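Local coordinates for protein putative P450-like enzyme (Streptomyces himastatinicus ATCC 53653, PDB 5Z9J) that probably acts as a heme-dependent cytochrome P450 monooxygenase, activating molecular oxygen at the heme iron and transferring one oxygen atom to its substrate, at residues M137-L141 with L142-E146. Residues are numbered along the deposited sequence; the frame is centred on the assembly and turned at random.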
ATOM      1  N   MET A 137       2.899  10.051 -10.242  1.00 25.28           N
ATOM      2  CA  MET A 137       1.822   9.449 -11.027  1.00 25.65           C
ATOM      3  C   MET A 137       0.467   9.729 -10.440  1.00 28.17           C
ATOM      4  O   MET A 137      -0.499   9.965 -11.178  1.00 29.78           O
ATOM      5  CB  MET A 137       2.009   7.929 -11.151  1.00 27.69           C
ATOM      6  CG  MET A 137       3.143   7.500 -12.069  1.00 27.40           C
ATOM      7  SD  MET A 137       2.942   8.016 -13.796  1.00 34.59           S
ATOM      8  CE  MET A 137       1.582   7.004 -14.365  1.00 27.16           C
ATOM      9  N   ILE A 138       0.356   9.618  -9.120  1.00 24.90           N
ATOM     10  CA  ILE A 138      -0.922   9.845  -8.483  1.00 25.10           C
ATOM     11  C   ILE A 138      -1.212  11.343  -8.467  1.00 27.32           C
ATOM     12  O   ILE A 138      -2.327  11.738  -8.622  1.00 27.95           O
ATOM     13  CB  ILE A 138      -0.989   9.299  -7.072  1.00 23.98           C
ATOM     14  CG1 ILE A 138      -0.746   7.763  -7.106  1.00 30.65           C
ATOM     15  CG2 ILE A 138      -2.377   9.478  -6.521  1.00 24.36           C
ATOM     16  CD1 ILE A 138      -0.686   7.161  -5.722  1.00 30.79           C
ATOM     17  N   SER A 139      -0.185  12.146  -8.278  1.00 28.21           N
ATOM     18  CA  SER A 139      -0.376  13.607  -8.243  1.00 31.13           C
ATOM     19  C   SER A 139      -0.918  14.074  -9.582  1.00 34.17           C
ATOM     20  O   SER A 139      -1.927  14.773  -9.617  1.00 40.15           O
ATOM     21  CB  SER A 139       0.936  14.294  -7.882  1.00 31.19           C
ATOM     22  OG  SER A 139       1.418  13.818  -6.630  1.00 31.04           O
ATOM     23  N   ASP A 140      -0.335  13.599 -10.674  1.00 32.12           N
ATOM     24  CA  ASP A 140      -0.805  13.938 -12.005  1.00 32.80           C
ATOM     25  C   ASP A 140      -2.214  13.403 -12.223  1.00 32.74           C
ATOM     26  O   ASP A 140      -3.060  14.110 -12.739  1.00 32.76           O
ATOM     27  CB  ASP A 140       0.105  13.343 -13.077  1.00 32.47           C
ATOM     28  CG  ASP A 140       1.447  13.990 -13.115  1.00 34.59           C
ATOM     29  OD1 ASP A 140       1.593  15.048 -12.481  1.00 38.54           O
ATOM     30  OD2 ASP A 140       2.367  13.440 -13.747  1.00 33.04           O
ATOM     31  N   LEU A 141      -2.503  12.199 -11.742  1.00 31.99           N
ATOM     32  CA  LEU A 141      -3.835  11.655 -11.955  1.00 36.05           C
ATOM     33  C   LEU A 141      -4.898  12.545 -11.284  1.00 39.42           C
ATOM     34  O   LEU A 141      -5.966  12.818 -11.857  1.00 41.75           O
ATOM     35  CB  LEU A 141      -3.913  10.227 -11.450  1.00 35.98           C
ATOM     36  CG  LEU A 141      -5.341   9.682 -11.444  1.00 38.69           C
ATOM     37  CD1 LEU A 141      -5.943   9.809 -12.846  1.00 40.86           C
ATOM     38  CD2 LEU A 141      -5.341   8.260 -10.993  1.00 36.46           C
ATOM     39  N   LEU A 142      -4.557  13.067 -10.111  1.00 39.43           N
ATOM     40  CA  LEU A 142      -5.442  13.956  -9.363  1.00 40.86           C
ATOM     41  C   LEU A 142      -5.428  15.371  -9.916  1.00 43.83           C
ATOM     42  O   LEU A 142      -6.282  16.198  -9.576  1.00 46.67           O
ATOM     43  CB  LEU A 142      -5.029  13.951  -7.896  1.00 38.36           C
ATOM     44  CG  LEU A 142      -5.363  12.662  -7.159  1.00 35.51           C
ATOM     45  CD1 LEU A 142      -4.560  12.510  -5.864  1.00 33.80           C
ATOM     46  CD2 LEU A 142      -6.866  12.667  -6.841  1.00 35.02           C
ATOM     47  N   GLY A 143      -4.433  15.671 -10.735  1.00 44.10           N
ATOM     48  CA  GLY A 143      -4.413  16.937 -11.452  1.00 45.98           C
ATOM     49  C   GLY A 143      -3.907  18.116 -10.640  1.00 45.77           C
ATOM     50  O   GLY A 143      -4.240  19.268 -10.916  1.00 47.94           O
ATOM     51  N   VAL A 144      -3.087  17.826  -9.639  1.00 43.44           N
ATOM     52  CA  VAL A 144      -2.440  18.869  -8.854  1.00 43.36           C
ATOM     53  C   VAL A 144      -1.150  19.338  -9.528  1.00 41.79           C
ATOM     54  O   VAL A 144      -0.394  18.549 -10.081  1.00 37.92           O
ATOM     55  CB  VAL A 144      -2.131  18.415  -7.405  1.00 47.14           C
ATOM     56  CG1 VAL A 144      -3.419  18.013  -6.677  1.00 47.21           C
ATOM     57  CG2 VAL A 144      -1.106  17.293  -7.401  1.00 45.47           C
ATOM     58  N   PRO A 145      -0.903  20.650  -9.481  1.00 43.34           N
ATOM     59  CA  PRO A 145       0.353  21.209 -10.001  1.00 43.91           C
ATOM     60  C   PRO A 145       1.588  20.545  -9.380  1.00 40.57           C
ATOM     61  O   PRO A 145       1.497  19.991  -8.274  1.00 37.55           O
ATOM     62  CB  PRO A 145       0.275  22.688  -9.607  1.00 48.16           C
ATOM     63  CG  PRO A 145      -0.835  22.785  -8.592  1.00 48.76           C
ATOM     64  CD  PRO A 145      -1.785  21.672  -8.899  1.00 46.52           C
ATOM     65  N   GLU A 146       2.710  20.563 -10.092  1.00 52.82           N
ATOM     66  CA  GLU A 146       3.922  19.938  -9.580  1.00 54.21           C
ATOM     67  C   GLU A 146       4.318  20.535  -8.224  1.00 52.36           C
ATOM     68  O   GLU A 146       4.765  19.805  -7.342  1.00 51.88           O
ATOM     69  CB  GLU A 146       5.077  20.076 -10.587  1.00 57.51           C
ATOM     70  CG  GLU A 146       4.705  19.635 -12.011  1.00 59.31           C
ATOM     71  CD  GLU A 146       5.886  19.637 -12.994  1.00 61.78           C
ATOM     72  OE1 GLU A 146       7.040  19.900 -12.571  1.00 62.92           O
ATOM     73  OE2 GLU A 146       5.649  19.361 -14.197  1.00 62.28           O
TER
HETATM   74  O   HOH W   1       1.393  16.512 -10.054  1.00 38.90           O
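The flat peptide carbonyls of Ser139 and Ile138 receive N-H groups that lie off their planes: Val144 N is tilted 34° out of the carbonyl plane of Ser139. Leu142 N lies 23° out of that of Ile138. This is a Schellman motif, closing helix 132-142 of the P450 fold ahead of helix 147-163. Val144 N reaches back to Ser139 O at 3.3 Å, while Gly143 N makes weak, bent bonds to Ser139 O and Asp140 O, both 2.9 Å. Gly143 turns the chain with a positive phi, which by itself favours glycine. Beyond the turn, Val144 CG2 packs 3.7 Å from Ser139 CB.

One turn of helix apart, Leu142 and Ile138 run side by side in the same direction, CD1 of Leu142 lying 3.8 Å from CG2 of Ile138. Leu142 CG, beside its own backbone N (chi1 -72°), sits 3.5 Å from Ile138 O. Ile138 touches the heme, and Leu142 meets Leu235 and Trp193; an alanine at Leu142 would probably open a gap between Ile138 and Trp193 and take from Ile138 CG2 the CD1 methyl that packs beside it. Asp140, salt-bridged to Arg149, also ties the turn through a water that donates to Asp140 OD1 at 2.8 Å and to Val144 O at 2.7 Å.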